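Local coordinates for peroxiredoxin HYR1 (Saccharomyces cerevisiae, PDB 3CMI), which reduces hydroperoxides with thioredoxin as electron donor, and senses peroxide stress in yeast by oxidising, and so activating, the transcription factor YAP1, at residues E54-Y57 with K58-D62; R149-S152 with L153-P156; L159-T162 with I163-L166. All coordinates share one frame; numbering follows the deposited sequence.

Contact 1: residues E54-Y57 with K58-D62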
# COMPACT_ATOMS: atom_id res chain seq x y z
N GLU A 54 5.77 -9.28 -5.19
CA GLU A 54 6.77 -10.08 -4.50
C GLU A 54 8.18 -9.84 -5.07
O GLU A 54 9.14 -9.75 -4.31
CB GLU A 54 6.40 -11.57 -4.56
CG GLU A 54 7.34 -12.52 -3.80
CD GLU A 54 7.39 -12.29 -2.29
OE1 GLU A 54 8.25 -12.90 -1.64
OE2 GLU A 54 6.58 -11.51 -1.75
N ALA A 55 8.27 -9.70 -6.39
CA ALA A 55 9.54 -9.41 -7.05
C ALA A 55 10.08 -8.04 -6.62
O ALA A 55 11.27 -7.89 -6.37
CB ALA A 55 9.39 -9.48 -8.58
N LEU A 56 9.19 -7.05 -6.54
CA LEU A 56 9.55 -5.71 -6.06
C LEU A 56 10.08 -5.78 -4.63
O LEU A 56 11.13 -5.22 -4.32
CB LEU A 56 8.32 -4.80 -6.12
CG LEU A 56 8.51 -3.28 -6.10
CD1 LEU A 56 9.17 -2.79 -7.40
CD2 LEU A 56 7.16 -2.60 -5.89
N TYR A 57 9.35 -6.51 -3.78
CA TYR A 57 9.71 -6.67 -2.38
C TYR A 57 11.06 -7.37 -2.22
O TYR A 57 11.93 -6.87 -1.50
CB TYR A 57 8.62 -7.43 -1.63
CG TYR A 57 8.88 -7.65 -0.16
CD1 TYR A 57 8.99 -6.57 0.73
CD2 TYR A 57 8.99 -8.94 0.36
CE1 TYR A 57 9.21 -6.77 2.08
CE2 TYR A 57 9.23 -9.15 1.72
CZ TYR A 57 9.34 -8.07 2.57
OH TYR A 57 9.57 -8.27 3.91
N LYS A 58 11.22 -8.51 -2.89
CA LYS A 58 12.49 -9.24 -2.86
C LYS A 58 13.66 -8.36 -3.30
O LYS A 58 14.73 -8.36 -2.69
CB LYS A 58 12.41 -10.48 -3.76
CG LYS A 58 11.50 -11.57 -3.23
CD LYS A 58 11.72 -12.87 -4.00
CE LYS A 58 10.84 -13.99 -3.47
NZ LYS A 58 11.10 -14.31 -2.02
N ARG A 59 13.44 -7.58 -4.36
CA ARG A 59 14.50 -6.76 -4.93
C ARG A 59 15.01 -5.67 -3.97
O ARG A 59 16.23 -5.50 -3.81
CB ARG A 59 14.05 -6.15 -6.26
CG ARG A 59 14.98 -5.09 -6.76
CD ARG A 59 14.98 -4.95 -8.26
NE ARG A 59 16.35 -4.69 -8.64
CZ ARG A 59 17.12 -5.51 -9.34
NH1 ARG A 59 16.66 -6.65 -9.83
NH2 ARG A 59 18.37 -5.14 -9.59
N TYR A 60 14.08 -4.99 -3.31
CA TYR A 60 14.37 -3.75 -2.59
C TYR A 60 14.28 -3.82 -1.07
O TYR A 60 14.69 -2.87 -0.39
CB TYR A 60 13.46 -2.64 -3.09
CG TYR A 60 13.72 -2.22 -4.52
CD1 TYR A 60 14.94 -1.66 -4.89
CD2 TYR A 60 12.74 -2.38 -5.50
CE1 TYR A 60 15.18 -1.27 -6.21
CE2 TYR A 60 12.97 -1.99 -6.82
CZ TYR A 60 14.19 -1.44 -7.16
OH TYR A 60 14.43 -1.06 -8.46
N LYS A 61 13.74 -4.90 -0.53
CA LYS A 61 13.47 -4.96 0.91
C LYS A 61 14.67 -4.54 1.78
O LYS A 61 14.49 -3.82 2.77
CB LYS A 61 12.90 -6.32 1.35
CG LYS A 61 13.79 -7.55 1.12
CD LYS A 61 13.10 -8.80 1.69
CE LYS A 61 13.83 -10.07 1.29
NZ LYS A 61 14.99 -10.39 2.19
N ASP A 62 15.87 -4.95 1.40
CA ASP A 62 17.07 -4.64 2.18
C ASP A 62 17.66 -3.25 1.94
O ASP A 62 18.68 -2.89 2.54
CB ASP A 62 18.12 -5.74 2.02
CG ASP A 62 17.71 -7.03 2.71
OD1 ASP A 62 17.23 -6.97 3.86
OD2 ASP A 62 17.87 -8.10 2.08
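L56 and Y60, one helical turn apart, make the tight side of this contact: L56 CD1 meets the edge of the Y60 ring, in its plane, 3.9 Å from Y60 CE2. A branched aliphatic and a broad ring suit this buried flank, and R59 CG lies over the centre of one ring face. Next round the helix, Y57 has its CG anti to the backbone N (chi1 -180°), which swings the ring beside its own carbonyl and forward to K61. There K61 CB makes a CH-pi contact over one face, 4.1 Å from the Y57 ring centroid, while K61 N bonds to Y57 O at 2.8 Å.

The solvent side is looser. At its margin E54 lies against the 96-98 loop, with T97 OG1 bonded to E54 OE1. K58 NZ reaches the same E54 OE1 at 3.2 Å, a salt bridge whose hydrogen bond is weak. K58 and R59, long and charged, suit the exposed surface, as does the small A55.

The contact lies toward the C-terminal end of helix 47-60, the crossover of a beta-alpha-beta unit between strands 34-41 and 65-72. L56 and Y60 pack on F65 and helix 160-167, Y57 on T66 and I67.

Contact 2: residues R149-S152 with L153-P156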
# COMPACT_ATOMS: atom_id res chain seq x y z
N ARG A 149 -0.13 8.41 -5.70
CA ARG A 149 -1.11 7.35 -5.84
C ARG A 149 -1.12 6.86 -7.30
O ARG A 149 -1.13 7.67 -8.24
CB ARG A 149 -2.48 7.90 -5.44
CG ARG A 149 -3.65 6.95 -5.53
CD ARG A 149 -4.92 7.73 -5.22
NE ARG A 149 -6.13 6.92 -5.30
CZ ARG A 149 -7.30 7.26 -4.76
NH1 ARG A 149 -7.42 8.39 -4.07
NH2 ARG A 149 -8.35 6.47 -4.90
N TYR A 150 -1.12 5.55 -7.48
CA TYR A 150 -1.07 4.95 -8.82
C TYR A 150 -2.26 4.04 -9.03
O TYR A 150 -2.72 3.38 -8.10
CB TYR A 150 0.22 4.14 -8.99
CG TYR A 150 1.47 4.95 -8.74
CD1 TYR A 150 2.05 4.99 -7.47
CD2 TYR A 150 2.07 5.69 -9.76
CE1 TYR A 150 3.20 5.74 -7.23
CE2 TYR A 150 3.22 6.44 -9.53
CZ TYR A 150 3.77 6.46 -8.27
OH TYR A 150 4.91 7.20 -8.03
N SER A 151 -2.75 3.99 -10.26
CA SER A 151 -3.93 3.18 -10.59
C SER A 151 -3.63 1.68 -10.55
O SER A 151 -2.47 1.26 -10.55
CB SER A 151 -4.49 3.58 -11.95
OG SER A 151 -3.57 3.24 -12.97
N SER A 152 -4.70 0.89 -10.54
CA SER A 152 -4.61 -0.58 -10.57
C SER A 152 -3.88 -1.15 -11.79
O SER A 152 -3.33 -2.25 -11.72
CB SER A 152 -6.00 -1.20 -10.45
OG SER A 152 -6.98 -0.42 -11.12
N LEU A 153 -3.88 -0.41 -12.90
CA LEU A 153 -3.27 -0.89 -14.13
C LEU A 153 -1.76 -0.67 -14.20
O LEU A 153 -1.08 -1.34 -15.00
CB LEU A 153 -3.95 -0.28 -15.37
CG LEU A 153 -5.41 -0.67 -15.64
CD1 LEU A 153 -5.95 0.10 -16.85
CD2 LEU A 153 -5.58 -2.18 -15.83
N THR A 154 -1.23 0.24 -13.40
CA THR A 154 0.21 0.49 -13.44
C THR A 154 0.91 -0.65 -12.71
O THR A 154 0.63 -0.92 -11.55
CB THR A 154 0.67 1.89 -12.90
OG1 THR A 154 1.47 1.75 -11.73
CG2 THR A 154 -0.49 2.80 -12.64
N LYS A 155 1.80 -1.33 -13.44
CA LYS A 155 2.47 -2.52 -12.93
C LYS A 155 3.50 -2.13 -11.87
O LYS A 155 4.13 -1.08 -11.98
CB LYS A 155 3.10 -3.31 -14.07
CG LYS A 155 2.21 -3.42 -15.32
CD LYS A 155 2.06 -4.85 -15.82
CE LYS A 155 0.93 -5.59 -15.08
NZ LYS A 155 0.64 -6.94 -15.66
N PRO A 156 3.64 -2.96 -10.81
CA PRO A 156 4.58 -2.66 -9.73
C PRO A 156 6.00 -2.39 -10.22
O PRO A 156 6.66 -1.48 -9.72
CB PRO A 156 4.54 -3.94 -8.87
CG PRO A 156 3.18 -4.47 -9.10
CD PRO A 156 2.90 -4.21 -10.55
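A type I beta turn from S151 to T154 takes the chain off the end of strand 146-150, an outermost strand of the thioredoxin-like sheet, and starts it toward helix 160-167. Its closing bond runs from T154 N to S151 O at 3.3 Å, with an N-H...O angle of 149°. The amide stands above the plane of the S151 carbonyl, well away from either lone pair, as the tight reversal brings T154 N over the carbonyl instead of in front of it.

S152 and L153 fill the two central positions. The short S152 side chain suits a central place in so tight a turn, and L153 stands at the exposed outer bend.

Y150 and T154 flank the base of the turn. As modelled, the Y150 CB methylene lies 3.8 Å from T154 OG1, while the aromatic ring leads away from the turn to pack on L139 and L159. An aromatic residue suits this place at the strand end because its ring can cover apolar neighbours. Y150 is still tied into the sheet through backbone bonds with K137. The same lysine also holds the far side of the turn, its NZ bonding to T154 O.

The T154 side chain is not well settled. Its chi1 of 115° is far from a staggered value, and OG1 is buried with no polar partner in the model, so the placing of hydroxyl and methyl deserves caution. As modelled, the methyl carbon T154 CG2 faces two oxygens of S151, a doubtfully short 3.1 Å from S151 OG and 3.3 Å from S151 O.

Contact 3: residues L159-T162 with I163-L166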
# COMPACT_ATOMS: atom_id res chain seq x y z
N LEU A 159 7.21 1.14 -11.09
CA LEU A 159 7.46 2.02 -9.95
C LEU A 159 8.89 1.94 -9.42
O LEU A 159 9.25 2.68 -8.50
CB LEU A 159 6.50 1.65 -8.81
CG LEU A 159 5.15 2.35 -8.57
CD1 LEU A 159 4.41 2.74 -9.84
CD2 LEU A 159 4.27 1.48 -7.65
N SER A 160 9.69 1.03 -9.97
CA SER A 160 11.03 0.76 -9.43
C SER A 160 11.93 2.00 -9.39
O SER A 160 12.57 2.27 -8.38
CB SER A 160 11.70 -0.41 -10.17
OG SER A 160 12.02 -0.07 -11.51
N GLU A 161 11.95 2.76 -10.49
CA GLU A 161 12.75 3.99 -10.59
C GLU A 161 12.34 5.07 -9.59
O GLU A 161 13.20 5.73 -9.00
CB GLU A 161 12.71 4.54 -12.02
CG GLU A 161 13.54 3.73 -13.01
CD GLU A 161 15.03 3.81 -12.74
OE1 GLU A 161 15.68 2.75 -12.66
OE2 GLU A 161 15.55 4.94 -12.61
N THR A 162 11.04 5.25 -9.41
CA THR A 162 10.51 6.15 -8.39
C THR A 162 10.87 5.66 -6.98
O THR A 162 11.23 6.45 -6.11
CB THR A 162 8.98 6.28 -8.53
OG1 THR A 162 8.66 6.77 -9.84
CG2 THR A 162 8.40 7.24 -7.47
N ILE A 163 10.76 4.35 -6.75
CA ILE A 163 11.16 3.76 -5.47
C ILE A 163 12.64 4.03 -5.20
O ILE A 163 13.02 4.39 -4.08
CB ILE A 163 10.82 2.24 -5.38
CG1 ILE A 163 9.30 2.04 -5.32
CG2 ILE A 163 11.45 1.58 -4.12
CD1 ILE A 163 8.84 0.61 -5.56
N GLU A 164 13.47 3.90 -6.24
CA GLU A 164 14.91 4.11 -6.10
C GLU A 164 15.26 5.54 -5.69
O GLU A 164 16.15 5.73 -4.86
CB GLU A 164 15.67 3.67 -7.36
CG GLU A 164 15.77 2.15 -7.46
CD GLU A 164 16.72 1.64 -8.52
OE1 GLU A 164 17.63 2.39 -8.95
OE2 GLU A 164 16.57 0.47 -8.92
N GLU A 165 14.58 6.53 -6.26
CA GLU A 165 14.86 7.93 -5.89
C GLU A 165 14.40 8.29 -4.47
O GLU A 165 15.01 9.14 -3.82
CB GLU A 165 14.37 8.94 -6.95
CG GLU A 165 12.87 9.04 -7.18
CD GLU A 165 12.52 9.89 -8.41
OE1 GLU A 165 13.34 10.73 -8.84
OE2 GLU A 165 11.40 9.73 -8.96
N LEU A 166 13.34 7.63 -4.00
CA LEU A 166 12.89 7.79 -2.62
C LEU A 166 13.83 7.10 -1.63
O LEU A 166 14.01 7.57 -0.51
CB LEU A 166 11.46 7.26 -2.44
CG LEU A 166 10.31 7.95 -3.16
CD1 LEU A 166 9.01 7.23 -2.83
CD2 LEU A 166 10.22 9.42 -2.81
O HOH W 1 14.78 0.67 -11.40
O HOH W 2 17.41 4.75 -10.22
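One water joins three side chains on this helix, its shortest bond the 2.6 Å donated to E161 OE1. It donates also to E164 OE2 and accepts from S160 OG, which has S157 O as a second partner; the one hydroxyl proton can serve only one of them at a time. A second water donates to E161 OE2 and, at 2.7 Å, to E164 OE1. The paired waters bridge two carboxylates whose OE1 atoms lie only 4.2 Å apart, and their donated protons probably ease the repulsion. E164 OE2 also has a probable bond to Y60 OH.

Backbone bonds wind the turn, the shortest from E164 N to S160 O at 2.8 Å. Further along the helix, L166 N bonds to T162 O at 3.2 Å. This oxygen also has E165 CG beside it, since chi1 of 65° sets that carbon between the E165 backbone N and carbonyl carbon.

The inward flank suits the buried aliphatics L159, I163 and L166; L159 CB meets I163 CD1 at 4.1 Å. It lies on the sheet: I163 and L166 on L139, L159 on L36, L166 on V34. T162 packs on strand 146-150, and I163 faces helix 47-60.

Contacts 1 and 3 belong to two helices packed against each other; the centres of the two contacts are about 12 Å apart. L56 CD2 meets I163 CD1 at 3.6 Å, and nearby Y60 OH lies 2.7 Å from E164 OE2, probably a hydrogen bond at the border of this apolar interface. Contact 2 leads along the chain into contact 3, with contact centres about 14 Å apart: Y150 CD2 approaches L159 CD1 at 3.8 Å, and Y150 OH approaches T162 CG2 at 3.5 Å. Contact 2 also touches contact 1, through P156 O and L56 CD1 at 3.7 Å. All three lie away from C44, the peroxidatic cysteine, and belong to the scaffold of the thioredoxin-like fold.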